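PDB 3LME: possible translation initiation inhibitor from Rhodopseudomonas palustris, which is of unknown function but belongs to the YjgF-like family of small alpha/beta proteins that assemble as trimers. Local coordinates for residues G26-I31 / T125-A130; A50-M55 / D118-D123; V74-F79 / P102-T107. The protein carries 1 engineered substitution. One frame throughout, in Å; residues are numbered along the deposited sequence.

Contact 1 of 3, residues G26-I31 / T125-A130; sequences GDFVFI and TFYAPA
T125 and F30 open an antiparallel strand pairing that zips the end of the chain onto strand 28-35, the two short axes lying 4.6 Å apart. They form a non-hydrogen-bonded pair in which the methyl CG2 of T125, anti to its backbone N, is carried over one face of the F30 ring. This is a CH-pi contact with CG2 4.2 Å from the ring centroid, and the two side chains run side by side in the same direction. F126 follows on the other face of the sheet and makes the hydrogen-bonded pair with V29: F126 N gives a bond of 2.7 Å to V29 O, while F126 O accepts V29 N, which sits tilted 27° from the carbonyl plane. The F126 ring presents its edge to V29 O, and its CE1 meets I31 CG1 at 3.8 Å. Y127 returns to the side of F28 and F30. Its ring is inclined to that of F28 by 47°, and Y127 CD1 lies over one face of the F28 ring, toward its rim and 3.8 Å from F28 CZ. The Y127 ring also runs alongside D27, its CE1 3.6 Å from D27 CB. A128 closes the ladder, its N bonding to D27 O at 2.8 Å, and P129 then passes near the D27 carboxylate as the pairing ends. The face of F28, F30 and Y127 looks toward neighbouring subunits, R75 of the second subunit packing on F30 and F30 of the third on F28. On the other face, helix 48-64 covers I31 and F126, with L60 and A63 against F126, while V29 packs on A66 in the loop that follows. The ladder is a worked case of a mixed sheet whose C-terminal strand is inserted inside it: strand 120-127 has strand 28-35 on one flank and strand 73-80 on the other.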
# COMPACT_ATOMS: atom_id res chain seq x y z
N GLY A 26 4.85 15.00 9.43
CA GLY A 26 6.08 15.72 9.08
C GLY A 26 6.03 16.28 7.68
O GLY A 26 5.21 17.14 7.38
N ASP A 27 6.89 15.78 6.80
CA ASP A 27 6.91 16.21 5.39
C ASP A 27 5.95 15.44 4.53
O ASP A 27 5.65 15.88 3.41
CB ASP A 27 8.31 16.07 4.77
CG ASP A 27 9.34 16.92 5.47
OD1 ASP A 27 8.99 17.99 6.05
OD2 ASP A 27 10.52 16.49 5.45
N PHE A 28 5.48 14.29 5.01
CA PHE A 28 4.65 13.44 4.19
C PHE A 28 3.17 13.67 4.39
O PHE A 28 2.73 14.09 5.47
CB PHE A 28 4.98 11.99 4.42
CG PHE A 28 6.28 11.58 3.86
CD1 PHE A 28 6.34 10.97 2.62
CD2 PHE A 28 7.46 11.80 4.57
CE1 PHE A 28 7.57 10.58 2.09
CE2 PHE A 28 8.68 11.42 4.07
CZ PHE A 28 8.74 10.81 2.83
N VAL A 29 2.39 13.40 3.33
CA VAL A 29 0.94 13.47 3.39
C VAL A 29 0.29 12.20 2.84
O VAL A 29 0.50 11.83 1.67
CB VAL A 29 0.44 14.66 2.61
CG1 VAL A 29 -1.08 14.63 2.50
CG2 VAL A 29 0.95 15.95 3.26
N PHE A 30 -0.48 11.53 3.70
CA PHE A 30 -1.10 10.26 3.37
C PHE A 30 -2.57 10.45 3.14
O PHE A 30 -3.30 10.74 4.05
CB PHE A 30 -0.90 9.24 4.51
CG PHE A 30 0.56 8.91 4.79
CD1 PHE A 30 1.10 7.71 4.36
CD2 PHE A 30 1.38 9.79 5.49
CE1 PHE A 30 2.43 7.39 4.62
CE2 PHE A 30 2.70 9.49 5.74
CZ PHE A 30 3.23 8.29 5.31
N ILE A 31 -3.03 10.28 1.92
CA ILE A 31 -4.43 10.40 1.67
C ILE A 31 -5.12 9.03 1.77
O ILE A 31 -4.65 8.04 1.19
CB ILE A 31 -4.66 11.07 0.30
CG1 ILE A 31 -3.89 12.40 0.22
CG2 ILE A 31 -6.13 11.28 0.05
CD1 ILE A 31 -4.31 13.49 1.26
N THR A 125 0.02 9.00 -1.71
CA THR A 125 1.02 9.41 -0.71
C THR A 125 1.90 10.51 -1.31
O THR A 125 2.40 10.38 -2.42
CB THR A 125 1.86 8.21 -0.29
OG1 THR A 125 0.98 7.15 0.08
CG2 THR A 125 2.77 8.54 0.89
N PHE A 126 2.06 11.61 -0.58
CA PHE A 126 2.72 12.79 -1.12
C PHE A 126 3.88 13.22 -0.21
O PHE A 126 3.84 13.02 1.01
CB PHE A 126 1.73 13.94 -1.27
CG PHE A 126 0.58 13.66 -2.22
CD1 PHE A 126 -0.46 12.80 -1.86
CD2 PHE A 126 0.52 14.29 -3.45
CE1 PHE A 126 -1.51 12.56 -2.73
CE2 PHE A 126 -0.53 14.05 -4.32
CZ PHE A 126 -1.55 13.18 -3.97
N TYR A 127 4.89 13.83 -0.82
CA TYR A 127 6.03 14.40 -0.11
C TYR A 127 5.98 15.86 -0.36
O TYR A 127 6.19 16.27 -1.51
CB TYR A 127 7.32 13.90 -0.71
CG TYR A 127 8.57 14.43 -0.07
CD1 TYR A 127 8.80 14.26 1.30
CD2 TYR A 127 9.56 15.03 -0.84
CE1 TYR A 127 9.98 14.72 1.90
CE2 TYR A 127 10.74 15.48 -0.27
CZ TYR A 127 10.94 15.32 1.11
OH TYR A 127 12.11 15.78 1.69
N ALA A 128 5.72 16.65 0.68
CA ALA A 128 5.56 18.08 0.51
C ALA A 128 6.23 18.87 1.64
O ALA A 128 5.52 19.42 2.49
CB ALA A 128 4.09 18.40 0.45
N PRO A 129 7.58 18.95 1.66
CA PRO A 129 8.28 19.58 2.79
C PRO A 129 7.74 20.96 3.12
O PRO A 129 7.33 21.68 2.22
CB PRO A 129 9.71 19.72 2.27
CG PRO A 129 9.86 18.65 1.31
CD PRO A 129 8.52 18.50 0.62
N ALA A 130 7.71 21.31 4.40
CA ALA A 130 7.33 22.68 4.85
C ALA A 130 8.56 23.61 4.95
O ALA A 130 8.93 24.25 3.95
CB ALA A 130 6.57 22.64 6.22

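Contact 2 of 3, residues A50-M55 / D118-D123; sequences ARIRRM and DIAEID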
# COMPACT_ATOMS: atom_id res chain seq x y z
N ALA A 50 -15.56 10.23 -16.21
CA ALA A 50 -15.97 11.21 -15.23
C ALA A 50 -15.72 10.63 -13.86
O ALA A 50 -15.28 11.34 -12.98
CB ALA A 50 -17.44 11.55 -15.42
N ARG A 51 -15.97 9.33 -13.69
CA ARG A 51 -15.80 8.66 -12.39
C ARG A 51 -14.37 8.66 -11.91
O ARG A 51 -14.09 9.01 -10.77
CB ARG A 51 -16.27 7.23 -12.48
CG ARG A 51 -16.44 6.59 -11.15
CD ARG A 51 -17.81 6.87 -10.56
NE ARG A 51 -18.33 5.64 -9.99
CZ ARG A 51 -19.21 4.84 -10.60
NH1 ARG A 51 -19.60 3.72 -10.00
NH2 ARG A 51 -19.71 5.18 -11.78
N ILE A 52 -13.48 8.27 -12.80
CA ILE A 52 -12.08 8.21 -12.51
C ILE A 52 -11.46 9.60 -12.35
O ILE A 52 -10.68 9.81 -11.39
CB ILE A 52 -11.35 7.38 -13.55
CG1 ILE A 52 -11.56 5.90 -13.24
CG2 ILE A 52 -9.86 7.71 -13.55
CD1 ILE A 52 -11.39 5.01 -14.40
N ARG A 53 -11.78 10.53 -13.26
CA ARG A 53 -11.32 11.94 -13.10
C ARG A 53 -11.72 12.46 -11.71
O ARG A 53 -10.90 13.05 -10.99
CB ARG A 53 -11.81 12.85 -14.24
CG ARG A 53 -11.45 14.35 -14.11
CD ARG A 53 -9.93 14.57 -13.85
NE ARG A 53 -9.46 15.97 -13.71
CZ ARG A 53 -9.04 16.74 -14.73
NH1 ARG A 53 -9.09 16.27 -15.96
NH2 ARG A 53 -8.59 17.97 -14.51
N ARG A 54 -12.95 12.17 -11.31
CA ARG A 54 -13.45 12.63 -10.04
C ARG A 54 -12.77 11.97 -8.85
O ARG A 54 -12.62 12.60 -7.80
CB ARG A 54 -14.96 12.41 -9.96
CG ARG A 54 -15.64 13.09 -8.77
CD ARG A 54 -15.50 14.56 -8.93
NE ARG A 54 -16.57 15.23 -8.22
CZ ARG A 54 -17.67 15.72 -8.78
NH1 ARG A 54 -17.88 15.61 -10.09
NH2 ARG A 54 -18.58 16.31 -8.01
N MET A 55 -12.38 10.71 -9.00
CA MET A 55 -11.59 10.01 -7.99
C MET A 55 -10.25 10.74 -7.82
O MET A 55 -9.84 11.06 -6.70
CB MET A 55 -11.38 8.56 -8.40
CG MET A 55 -10.45 7.74 -7.50
SD MET A 55 -10.28 6.07 -8.17
CE MET A 55 -9.22 6.41 -9.60
N ASP A 118 -18.17 0.62 -6.39
CA ASP A 118 -17.47 1.51 -7.31
C ASP A 118 -16.51 0.73 -8.23
O ASP A 118 -16.16 -0.42 -7.96
CB ASP A 118 -16.72 2.60 -6.53
CG ASP A 118 -16.62 3.93 -7.30
OD1 ASP A 118 -16.21 3.95 -8.50
OD2 ASP A 118 -16.96 4.98 -6.70
N ILE A 119 -16.10 1.38 -9.32
CA ILE A 119 -15.16 0.77 -10.26
C ILE A 119 -13.67 1.03 -9.99
O ILE A 119 -12.83 0.41 -10.60
CB ILE A 119 -15.48 1.18 -11.70
CG1 ILE A 119 -15.06 2.63 -11.97
CG2 ILE A 119 -16.93 0.92 -11.99
CD1 ILE A 119 -15.28 3.06 -13.40
N ALA A 120 -13.35 1.93 -9.08
CA ALA A 120 -11.97 2.32 -8.86
C ALA A 120 -11.82 3.06 -7.55
O ALA A 120 -12.66 3.89 -7.20
CB ALA A 120 -11.46 3.18 -10.01
N GLU A 121 -10.76 2.75 -6.83
CA GLU A 121 -10.43 3.47 -5.62
C GLU A 121 -8.92 3.70 -5.65
O GLU A 121 -8.19 2.88 -6.23
CB GLU A 121 -10.83 2.63 -4.43
CG GLU A 121 -10.71 3.31 -3.09
CD GLU A 121 -11.48 2.57 -2.01
OE1 GLU A 121 -11.26 2.87 -0.82
OE2 GLU A 121 -12.31 1.70 -2.35
N ILE A 122 -8.45 4.80 -5.07
CA ILE A 122 -7.04 5.14 -5.18
C ILE A 122 -6.43 5.52 -3.86
O ILE A 122 -7.10 6.11 -3.05
CB ILE A 122 -6.76 6.24 -6.28
CG1 ILE A 122 -5.26 6.49 -6.47
CG2 ILE A 122 -7.43 7.58 -5.94
CD1 ILE A 122 -4.90 7.16 -7.78
N ASP A 123 -5.17 5.15 -3.65
CA ASP A 123 -4.37 5.54 -2.48
C ASP A 123 -3.20 6.42 -2.88
O ASP A 123 -2.37 6.01 -3.69
CB ASP A 123 -3.78 4.32 -1.80
CG ASP A 123 -4.79 3.55 -1.02
OD1 ASP A 123 -5.94 4.04 -0.92
OD2 ASP A 123 -4.42 2.46 -0.51
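M55 spans the gap between helix 50-55 and strand 120-123, and its side chain illustrates how a helix seals a sheet face. CB leaves the helix toward the strand, and chi1 of 175° sets CG anti to the backbone N, where it meets the CG2 methyl of I122 at 3.4 Å. SD, next along an extended chain, lies 3.4 Å from A120 O and 3.6 Å from A120 CB. The chain then bends at chi3 (73°), which places CE 4.0 Å from A120 CB and beside I122 CB, and the M55 and I122 side chains thus pass each other at a slant. One turn earlier, I52 CG1 adds to this patch against A120 CB at 4.2 Å. In the loop just ahead of the strand, D118 meets R51 tip to tip in a salt bridge, R51 NE to D118 OD1 3.1 Å, although the hydrogen bond is weak; OD1 also accepts I119 N through its anti lone pair. In the fold, helix segment 50-55 runs at 19° to strand segment 120-123. V78 of adjacent strand 73-80 extends the surface under M55, helix 83-98 flanks I52 through V89 and V93, and H35 of strand 28-35 binds D118 OD2.

Contact 3 of 3, residues V74-F79 / P102-T107; sequences VRLTVF and PYPPRT
Three backbone hydrogen bonds between L76, V78, P105 and T107 join the two parallel strands of a beta-alpha-beta crossover, in which helix 83-98 links strand 73-80 to strand 106-110. L76 N donates to P105 O at 3.0 Å, and L76 O in turn receives T107 N at 2.9 Å. V78 N then reaches T107 O at 2.9 Å. L76 thus uses both its N-H and its carbonyl on successive peptides of the partner, the usual bonding of a parallel pair, and weaker CA-H...O approaches from R75, R106 and T77 fill in between. The charged ends of this region turn to other partners. R75 reaches T125 OG1, I31 O and G124 O of the third subunit, while R106 is held by Q94 and N91 of the crossover helix and forms a salt bridge through NH1 with a bound sulfate ion. Before the strand proper, the prolines supply the packing. P104 CG meets L76 CD1 at 3.8 Å, the two side chains slanting across one another, and P105 lays CG and CD beside the carbonyl of V74, CG being 3.3 Å from V74 O. V74 and R75 both face T125 in a classic beta bulge, on the flank of strand 73-80 turned to strand 120-127. On the sheet face opposite L76, T77 and T107 run side by side and point the same way. With OG1 of T107 anti to its backbone N (chi1 165°), the methyl turns between N and the carbonyl carbon, and it is T107 CG2 that meets T77 CG2, 3.5 Å away.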
# COMPACT_ATOMS: atom_id res chain seq x y z
N VAL A 74 4.36 10.62 -4.36
CA VAL A 74 5.42 9.59 -4.38
C VAL A 74 4.88 8.20 -4.61
O VAL A 74 5.64 7.32 -4.98
CB VAL A 74 6.33 9.59 -3.14
CG1 VAL A 74 7.05 10.93 -3.02
CG2 VAL A 74 5.53 9.33 -1.91
N ARG A 75 3.59 7.97 -4.39
CA ARG A 75 3.01 6.68 -4.76
C ARG A 75 1.52 6.74 -4.97
O ARG A 75 0.80 7.32 -4.16
CB ARG A 75 3.30 5.59 -3.71
CG ARG A 75 2.87 4.20 -4.16
CD ARG A 75 2.84 3.20 -2.98
NE ARG A 75 4.18 2.93 -2.47
CZ ARG A 75 5.12 2.29 -3.16
NH1 ARG A 75 6.33 2.12 -2.62
NH2 ARG A 75 4.87 1.84 -4.37
N LEU A 76 1.06 6.10 -6.05
CA LEU A 76 -0.35 5.96 -6.31
C LEU A 76 -0.67 4.48 -6.42
O LEU A 76 -0.04 3.77 -7.20
CB LEU A 76 -0.70 6.66 -7.62
CG LEU A 76 -0.48 8.18 -7.71
CD1 LEU A 76 -0.93 8.68 -9.05
CD2 LEU A 76 -1.27 8.89 -6.63
N THR A 77 -1.62 3.99 -5.62
CA THR A 77 -2.06 2.61 -5.78
C THR A 77 -3.51 2.63 -6.25
O THR A 77 -4.42 2.97 -5.50
CB THR A 77 -1.85 1.77 -4.48
OG1 THR A 77 -0.57 2.09 -3.89
CG2 THR A 77 -1.89 0.26 -4.78
N VAL A 78 -3.72 2.32 -7.52
CA VAL A 78 -5.07 2.31 -8.06
C VAL A 78 -5.61 0.89 -8.04
O VAL A 78 -5.01 -0.03 -8.63
CB VAL A 78 -5.11 2.86 -9.48
CG1 VAL A 78 -6.53 3.28 -9.85
CG2 VAL A 78 -4.20 4.04 -9.59
N PHE A 79 -6.71 0.70 -7.32
CA PHE A 79 -7.46 -0.55 -7.36
C PHE A 79 -8.69 -0.34 -8.24
O PHE A 79 -9.48 0.58 -8.04
CB PHE A 79 -7.89 -0.96 -5.96
CG PHE A 79 -6.79 -0.88 -4.94
CD1 PHE A 79 -5.99 -1.98 -4.68
CD2 PHE A 79 -6.55 0.30 -4.25
CE1 PHE A 79 -4.96 -1.92 -3.75
CE2 PHE A 79 -5.52 0.37 -3.28
CZ PHE A 79 -4.73 -0.75 -3.04
N PRO A 102 6.59 14.90 -15.45
CA PRO A 102 6.90 13.52 -15.09
C PRO A 102 5.78 12.95 -14.22
O PRO A 102 5.11 13.70 -13.50
CB PRO A 102 8.20 13.65 -14.29
CG PRO A 102 8.08 15.03 -13.61
CD PRO A 102 7.26 15.88 -14.56
N TYR A 103 5.59 11.64 -14.30
CA TYR A 103 4.50 10.95 -13.65
C TYR A 103 4.91 10.25 -12.33
O TYR A 103 6.03 9.79 -12.22
CB TYR A 103 3.99 9.92 -14.62
CG TYR A 103 3.57 10.46 -15.95
CD1 TYR A 103 2.36 11.13 -16.10
CD2 TYR A 103 4.37 10.25 -17.10
CE1 TYR A 103 1.94 11.61 -17.35
CE2 TYR A 103 3.95 10.73 -18.36
CZ TYR A 103 2.73 11.40 -18.47
OH TYR A 103 2.30 11.89 -19.68
N PRO A 104 3.99 10.14 -11.35
CA PRO A 104 4.37 9.47 -10.10
C PRO A 104 4.51 7.95 -10.26
O PRO A 104 3.94 7.38 -11.19
CB PRO A 104 3.22 9.77 -9.16
CG PRO A 104 2.25 10.58 -9.96
CD PRO A 104 2.56 10.43 -11.40
N PRO A 105 5.28 7.30 -9.36
CA PRO A 105 5.32 5.85 -9.31
C PRO A 105 3.92 5.32 -9.01
O PRO A 105 3.19 5.91 -8.22
CB PRO A 105 6.24 5.56 -8.13
CG PRO A 105 6.99 6.81 -7.92
CD PRO A 105 6.05 7.89 -8.26
N ARG A 106 3.56 4.19 -9.61
CA ARG A 106 2.17 3.82 -9.67
C ARG A 106 2.02 2.32 -9.71
O ARG A 106 2.81 1.64 -10.33
CB ARG A 106 1.56 4.42 -10.95
CG ARG A 106 0.22 3.88 -11.33
CD ARG A 106 -0.25 4.44 -12.64
NE ARG A 106 -0.01 3.56 -13.77
CZ ARG A 106 -0.62 3.70 -14.94
NH1 ARG A 106 -0.35 2.88 -15.95
NH2 ARG A 106 -1.51 4.68 -15.09
N THR A 107 0.99 1.79 -9.07
CA THR A 107 0.65 0.39 -9.22
C THR A 107 -0.86 0.22 -9.44
O THR A 107 -1.63 0.76 -8.67
CB THR A 107 1.24 -0.45 -8.05
OG1 THR A 107 0.64 -1.73 -8.03
CG2 THR A 107 1.01 0.22 -6.72

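How the contacts relate
All three contacts belong to one mixed sheet, with strand 120-127 as the shared element of contacts 1 and 2 and the neighbour of strand 73-80 in contact 3. Contact 3 adjoins both others through that neighbour: V74 N bonds to T125 O at 2.8 Å, and E121 N to F79 O at 2.8 Å. The centres of contacts 1 and 2 lie 21 Å apart, on opposite sides of the chain's centre, while contact 3 is about 15 Å from contact 1 and 14 Å from contact 2. The bound sulfate, about 3 Å from the R106 side chain in contact 3, probably comes from the crystallisation liquor but may mark a pocket near a subunit boundary.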